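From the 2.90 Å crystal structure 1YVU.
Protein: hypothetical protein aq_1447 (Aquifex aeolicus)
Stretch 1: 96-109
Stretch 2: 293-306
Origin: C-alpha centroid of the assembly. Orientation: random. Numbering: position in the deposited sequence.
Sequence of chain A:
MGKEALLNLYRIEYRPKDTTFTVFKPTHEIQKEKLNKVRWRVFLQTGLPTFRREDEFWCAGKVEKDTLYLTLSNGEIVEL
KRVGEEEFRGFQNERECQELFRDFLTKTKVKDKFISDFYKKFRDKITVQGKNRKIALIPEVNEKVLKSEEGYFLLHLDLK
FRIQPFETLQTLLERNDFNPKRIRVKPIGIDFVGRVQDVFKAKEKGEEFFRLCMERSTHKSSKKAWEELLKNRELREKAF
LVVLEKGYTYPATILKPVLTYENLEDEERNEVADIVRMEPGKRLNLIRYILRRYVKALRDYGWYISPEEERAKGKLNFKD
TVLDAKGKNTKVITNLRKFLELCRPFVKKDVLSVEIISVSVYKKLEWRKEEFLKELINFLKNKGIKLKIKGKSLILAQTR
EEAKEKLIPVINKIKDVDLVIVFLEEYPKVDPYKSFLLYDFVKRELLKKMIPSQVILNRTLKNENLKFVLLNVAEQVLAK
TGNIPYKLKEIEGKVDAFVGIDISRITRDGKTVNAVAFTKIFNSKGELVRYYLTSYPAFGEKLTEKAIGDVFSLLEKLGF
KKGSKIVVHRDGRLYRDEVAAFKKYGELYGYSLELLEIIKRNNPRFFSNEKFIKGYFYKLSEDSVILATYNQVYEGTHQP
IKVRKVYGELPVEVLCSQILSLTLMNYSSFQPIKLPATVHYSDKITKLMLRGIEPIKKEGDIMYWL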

# COMPACT_ATOMS: atom_id res chain seq x y z
N GLU A 96 -11.25 21.20 -0.44
CA GLU A 96 -11.07 22.61 -0.81
C GLU A 96 -9.94 23.24 -0.03
O GLU A 96 -9.08 23.91 -0.63
CB GLU A 96 -12.35 23.40 -0.56
CG GLU A 96 -13.53 22.90 -1.35
CD GLU A 96 -14.81 23.65 -1.04
OE1 GLU A 96 -14.75 24.70 -0.36
OE2 GLU A 96 -15.89 23.18 -1.48
N CYS A 97 -9.86 22.91 1.26
CA CYS A 97 -8.82 23.41 2.16
C CYS A 97 -7.43 23.00 1.68
O CYS A 97 -6.52 23.83 1.57
CB CYS A 97 -9.10 22.94 3.59
SG CYS A 97 -7.87 23.46 4.77
N GLN A 98 -7.33 21.73 1.29
CA GLN A 98 -6.10 21.17 0.76
C GLN A 98 -5.69 21.82 -0.56
O GLN A 98 -4.59 22.34 -0.69
CB GLN A 98 -6.31 19.70 0.57
CG GLN A 98 -5.12 18.93 0.15
CD GLN A 98 -5.59 17.62 -0.38
OE1 GLN A 98 -5.85 17.50 -1.61
NE2 GLN A 98 -5.89 16.68 0.55
N GLU A 99 -6.64 21.86 -1.49
CA GLU A 99 -6.45 22.43 -2.82
C GLU A 99 -5.88 23.81 -2.70
O GLU A 99 -4.78 24.06 -3.21
CB GLU A 99 -7.74 22.47 -3.60
CG GLU A 99 -8.26 21.11 -3.89
CD GLU A 99 -9.43 21.12 -4.82
OE1 GLU A 99 -9.96 22.20 -5.14
OE2 GLU A 99 -9.82 20.03 -5.29
N LEU A 100 -6.53 24.63 -1.86
CA LEU A 100 -6.08 26.01 -1.65
C LEU A 100 -4.74 26.06 -0.88
O LEU A 100 -3.79 26.68 -1.36
CB LEU A 100 -7.18 26.82 -0.95
CG LEU A 100 -6.98 28.34 -1.04
CD1 LEU A 100 -7.61 28.82 -2.31
CD2 LEU A 100 -7.54 29.10 0.18
N PHE A 101 -4.63 25.32 0.23
CA PHE A 101 -3.39 25.29 1.03
C PHE A 101 -2.15 24.95 0.19
O PHE A 101 -1.14 25.66 0.27
CB PHE A 101 -3.52 24.31 2.20
CG PHE A 101 -2.30 24.26 3.13
CD1 PHE A 101 -1.98 25.35 3.99
CD2 PHE A 101 -1.47 23.12 3.16
CE1 PHE A 101 -0.83 25.29 4.86
CE2 PHE A 101 -0.32 23.06 4.03
CZ PHE A 101 -0.01 24.15 4.87
N ARG A 102 -2.25 23.89 -0.61
CA ARG A 102 -1.15 23.40 -1.46
C ARG A 102 -0.59 24.43 -2.42
O ARG A 102 0.62 24.61 -2.54
CB ARG A 102 -1.62 22.19 -2.26
CG ARG A 102 -1.65 20.90 -1.48
CD ARG A 102 -1.93 19.74 -2.41
NE ARG A 102 -1.79 18.47 -1.70
CZ ARG A 102 -2.36 17.32 -2.09
NH1 ARG A 102 -3.11 17.26 -3.18
NH2 ARG A 102 -2.20 16.23 -1.34
N ASP A 103 -1.50 25.16 -3.04
CA ASP A 103 -1.17 26.21 -3.99
C ASP A 103 -0.48 27.38 -3.32
O ASP A 103 0.17 28.20 -3.96
CB ASP A 103 -2.43 26.67 -4.73
CG ASP A 103 -3.03 25.58 -5.66
OD1 ASP A 103 -2.40 24.50 -5.87
OD2 ASP A 103 -4.14 25.81 -6.19
N PHE A 104 -0.62 27.46 -2.00
CA PHE A 104 0.06 28.50 -1.26
C PHE A 104 1.49 28.09 -1.05
O PHE A 104 2.38 28.90 -1.22
CB PHE A 104 -0.61 28.75 0.08
CG PHE A 104 -1.63 29.83 0.03
CD1 PHE A 104 -2.97 29.53 -0.09
CD2 PHE A 104 -1.23 31.18 0.09
CE1 PHE A 104 -3.93 30.54 -0.15
CE2 PHE A 104 -2.18 32.21 0.04
CZ PHE A 104 -3.54 31.89 -0.08
N LEU A 105 1.71 26.80 -0.77
CA LEU A 105 3.06 26.22 -0.55
C LEU A 105 3.91 26.32 -1.81
O LEU A 105 5.14 26.33 -1.77
CB LEU A 105 2.93 24.75 -0.16
CG LEU A 105 2.00 24.41 0.99
CD1 LEU A 105 2.08 22.95 1.25
CD2 LEU A 105 2.37 25.20 2.24
N THR A 106 3.20 26.37 -2.93
CA THR A 106 3.77 26.44 -4.25
C THR A 106 4.09 27.87 -4.59
O THR A 106 5.24 28.19 -4.79
CB THR A 106 2.81 25.80 -5.27
OG1 THR A 106 2.74 24.38 -5.01
CG2 THR A 106 3.26 26.07 -6.71
N LYS A 107 3.08 28.74 -4.62
CA LYS A 107 3.24 30.17 -4.93
C LYS A 107 4.17 30.93 -3.97
O LYS A 107 4.79 31.92 -4.39
CB LYS A 107 1.87 30.86 -5.09
CG LYS A 107 1.89 32.27 -5.74
CD LYS A 107 2.68 32.35 -7.07
CE LYS A 107 2.61 33.76 -7.66
NZ LYS A 107 3.57 33.96 -8.77
N THR A 108 4.33 30.44 -2.74
CA THR A 108 5.21 31.05 -1.73
C THR A 108 6.54 30.33 -1.73
O THR A 108 7.43 30.64 -0.94
CB THR A 108 4.60 31.02 -0.31
OG1 THR A 108 3.19 31.24 -0.41
CG2 THR A 108 5.14 32.15 0.55
N LYS A 109 6.64 29.30 -2.59
CA LYS A 109 7.83 28.45 -2.80
C LYS A 109 8.56 27.96 -1.54
O LYS A 109 9.75 27.64 -1.59
CB LYS A 109 8.81 29.16 -3.76
CG LYS A 109 8.21 29.40 -5.14
CD LYS A 109 9.02 30.39 -5.94
CE LYS A 109 8.20 30.91 -7.10
NZ LYS A 109 9.00 31.89 -7.88
N ARG A 293 8.25 27.01 9.13
CA ARG A 293 8.50 27.74 7.87
C ARG A 293 7.25 28.06 7.06
O ARG A 293 7.18 29.10 6.39
CB ARG A 293 9.51 27.00 6.98
CG ARG A 293 10.93 27.01 7.52
CD ARG A 293 11.81 26.20 6.61
NE ARG A 293 13.16 26.02 7.12
CZ ARG A 293 14.27 26.22 6.40
NH1 ARG A 293 14.18 26.63 5.14
NH2 ARG A 293 15.46 25.97 6.94
N TYR A 294 6.27 27.15 7.15
CA TYR A 294 4.98 27.32 6.48
C TYR A 294 4.24 28.46 7.16
O TYR A 294 3.66 29.30 6.48
CB TYR A 294 4.10 26.05 6.59
CG TYR A 294 4.43 24.88 5.68
CD1 TYR A 294 3.72 23.66 5.79
CD2 TYR A 294 5.46 24.96 4.72
CE1 TYR A 294 4.06 22.56 4.96
CE2 TYR A 294 5.80 23.86 3.88
CZ TYR A 294 5.10 22.68 4.01
OH TYR A 294 5.47 21.65 3.20
N VAL A 295 4.36 28.54 8.49
CA VAL A 295 3.68 29.57 9.26
C VAL A 295 4.25 30.96 9.03
O VAL A 295 3.50 31.93 9.16
CB VAL A 295 3.62 29.26 10.79
CG1 VAL A 295 2.43 30.01 11.42
CG2 VAL A 295 3.43 27.78 11.05
N LYS A 296 5.53 31.07 8.64
CA LYS A 296 6.15 32.39 8.36
C LYS A 296 5.58 32.86 7.02
O LYS A 296 5.04 33.97 6.86
CB LYS A 296 7.67 32.27 8.13
CG LYS A 296 8.60 32.39 9.31
CD LYS A 296 10.01 32.75 8.80
CE LYS A 296 10.99 32.95 9.96
NZ LYS A 296 12.13 33.85 9.62
N ALA A 297 5.65 31.89 6.11
CA ALA A 297 5.25 32.03 4.73
C ALA A 297 3.78 32.24 4.50
O ALA A 297 3.41 32.81 3.47
CB ALA A 297 5.69 30.80 3.99
N LEU A 298 2.94 31.77 5.44
CA LEU A 298 1.49 31.84 5.29
C LEU A 298 0.58 32.59 6.30
O LEU A 298 -0.62 32.77 6.03
CB LEU A 298 0.94 30.43 5.02
CG LEU A 298 1.54 29.43 4.01
CD1 LEU A 298 0.57 28.31 3.81
CD2 LEU A 298 1.83 30.02 2.66
N ARG A 299 1.16 33.04 7.42
CA ARG A 299 0.45 33.79 8.49
C ARG A 299 -0.17 35.08 7.95
O ARG A 299 -1.27 35.49 8.34
CB ARG A 299 1.45 34.21 9.57
CG ARG A 299 1.11 33.86 11.01
CD ARG A 299 2.16 34.49 11.96
NE ARG A 299 3.54 33.97 11.80
CZ ARG A 299 4.68 34.69 11.79
NH1 ARG A 299 4.68 36.02 11.91
NH2 ARG A 299 5.85 34.06 11.81
N ASP A 300 0.58 35.70 7.05
CA ASP A 300 0.22 36.95 6.39
C ASP A 300 -0.88 36.74 5.36
O ASP A 300 -1.62 37.66 5.02
CB ASP A 300 1.49 37.54 5.74
CG ASP A 300 2.56 37.95 6.78
OD1 ASP A 300 2.31 37.87 8.01
OD2 ASP A 300 3.65 38.39 6.37
N TYR A 301 -1.04 35.48 4.97
CA TYR A 301 -2.04 35.10 3.96
C TYR A 301 -3.32 34.61 4.60
O TYR A 301 -4.31 34.34 3.92
CB TYR A 301 -1.41 34.08 3.00
CG TYR A 301 -0.25 34.70 2.24
CD1 TYR A 301 1.05 34.71 2.78
CD2 TYR A 301 -0.47 35.40 1.02
CE1 TYR A 301 2.11 35.41 2.13
CE2 TYR A 301 0.60 36.10 0.36
CZ TYR A 301 1.87 36.11 0.93
OH TYR A 301 2.88 36.86 0.36
N GLY A 302 -3.29 34.59 5.94
CA GLY A 302 -4.42 34.19 6.76
C GLY A 302 -4.44 32.76 7.28
O GLY A 302 -5.47 32.32 7.80
N TRP A 303 -3.31 32.06 7.20
CA TRP A 303 -3.22 30.67 7.65
C TRP A 303 -2.62 30.42 9.03
O TRP A 303 -1.55 30.94 9.36
CB TRP A 303 -2.40 29.85 6.66
CG TRP A 303 -3.04 29.60 5.36
CD1 TRP A 303 -2.86 30.32 4.23
CD2 TRP A 303 -3.95 28.53 5.02
NE1 TRP A 303 -3.59 29.78 3.20
CE2 TRP A 303 -4.27 28.68 3.65
CE3 TRP A 303 -4.53 27.45 5.75
CZ2 TRP A 303 -5.15 27.80 2.97
CZ3 TRP A 303 -5.43 26.57 5.07
CH2 TRP A 303 -5.72 26.76 3.69
N TYR A 304 -3.28 29.55 9.79
CA TYR A 304 -2.82 29.15 11.11
C TYR A 304 -2.71 27.64 11.08
O TYR A 304 -3.53 26.96 10.48
CB TYR A 304 -3.82 29.52 12.19
CG TYR A 304 -3.39 29.10 13.58
CD1 TYR A 304 -2.38 29.83 14.25
CD2 TYR A 304 -4.01 28.02 14.25
CE1 TYR A 304 -1.99 29.50 15.56
CE2 TYR A 304 -3.63 27.67 15.59
CZ TYR A 304 -2.61 28.43 16.23
OH TYR A 304 -2.21 28.14 17.51
N ILE A 305 -1.66 27.15 11.74
CA ILE A 305 -1.38 25.74 11.88
C ILE A 305 -0.96 25.60 13.35
O ILE A 305 -0.09 26.34 13.84
CB ILE A 305 -0.21 25.24 10.94
CG1 ILE A 305 -0.50 25.55 9.45
CG2 ILE A 305 -0.05 23.70 11.08
CD1 ILE A 305 0.60 25.21 8.48
N SER A 306 -1.62 24.68 14.05
CA SER A 306 -1.34 24.40 15.45
C SER A 306 0.08 23.80 15.62
O SER A 306 0.50 22.95 14.83
CB SER A 306 -2.39 23.42 16.00
OG SER A 306 -2.42 23.40 17.43

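The two stretches pack through apolar side chains, and no hydrogen bond crosses between them. Helix 96-107 and the helix that opens stretch 2 run nearly perpendicular, at 94°, with their axes 10.4 Å apart at closest approach.

Tyr294 offers a ring face to Leu105. Leu105 CD2 sits 3.8 Å from the centroid of the Tyr294 ring, almost on the ring normal, a CH-pi contact. Phe101 meets the same ring in an offset edge-to-face pair, with Phe101 CZ 3.9 Å from Tyr294 CD1. The Tyr294 hydroxyl is hydrogen-bonded elsewhere in the structure.

Ala297 lies where the backbones come close: Ala297 CA is 6.5 Å from Thr108 CA. Thr108 CG2 reaches Ala297 CB at 3.7 Å. Thr108 OG1 donates to Phe104 O within its own stretch, at 2.6 Å, so the hydroxyl is satisfied without a partner across the contact.

Leu298 packs against three residues. Leu298 CD1 is 3.5 Å from Phe101 CE1 and 3.9 Å from Leu105 CD2. Leu298 CD2 is 3.8 Å from Phe104 CB.

Tyr301 is exposed and packs on Phe104, with Tyr301 CB 3.6 Å from Phe104 CE2; the two rings lie obliquely, their planes at 59°. Gly302 follows with positive phi in a Schellman motif. A CB at these backbone angles would be jammed against the carbonyl O of Tyr301. Trp303 N bonds back to Leu298 O at 3.0 Å.

Trp303 has the largest covered area. It takes part in two edge-to-face pairs, in opposite roles. Its six-membered ring presents a face to the edge of Phe101, whereas its five-membered ring turns an edge to the face of Phe104, with Trp303 NE1 3.4 Å from Phe104 CD1. Leu100 CD2 packs 3.9 Å from Trp303 CZ2, and Cys97 SG lies at the ring edge, 4.0 Å from Trp303 CZ3.

Ile305 adds a smaller contact, Ile305 CD1 lying 3.8 Å from Phe101 CZ.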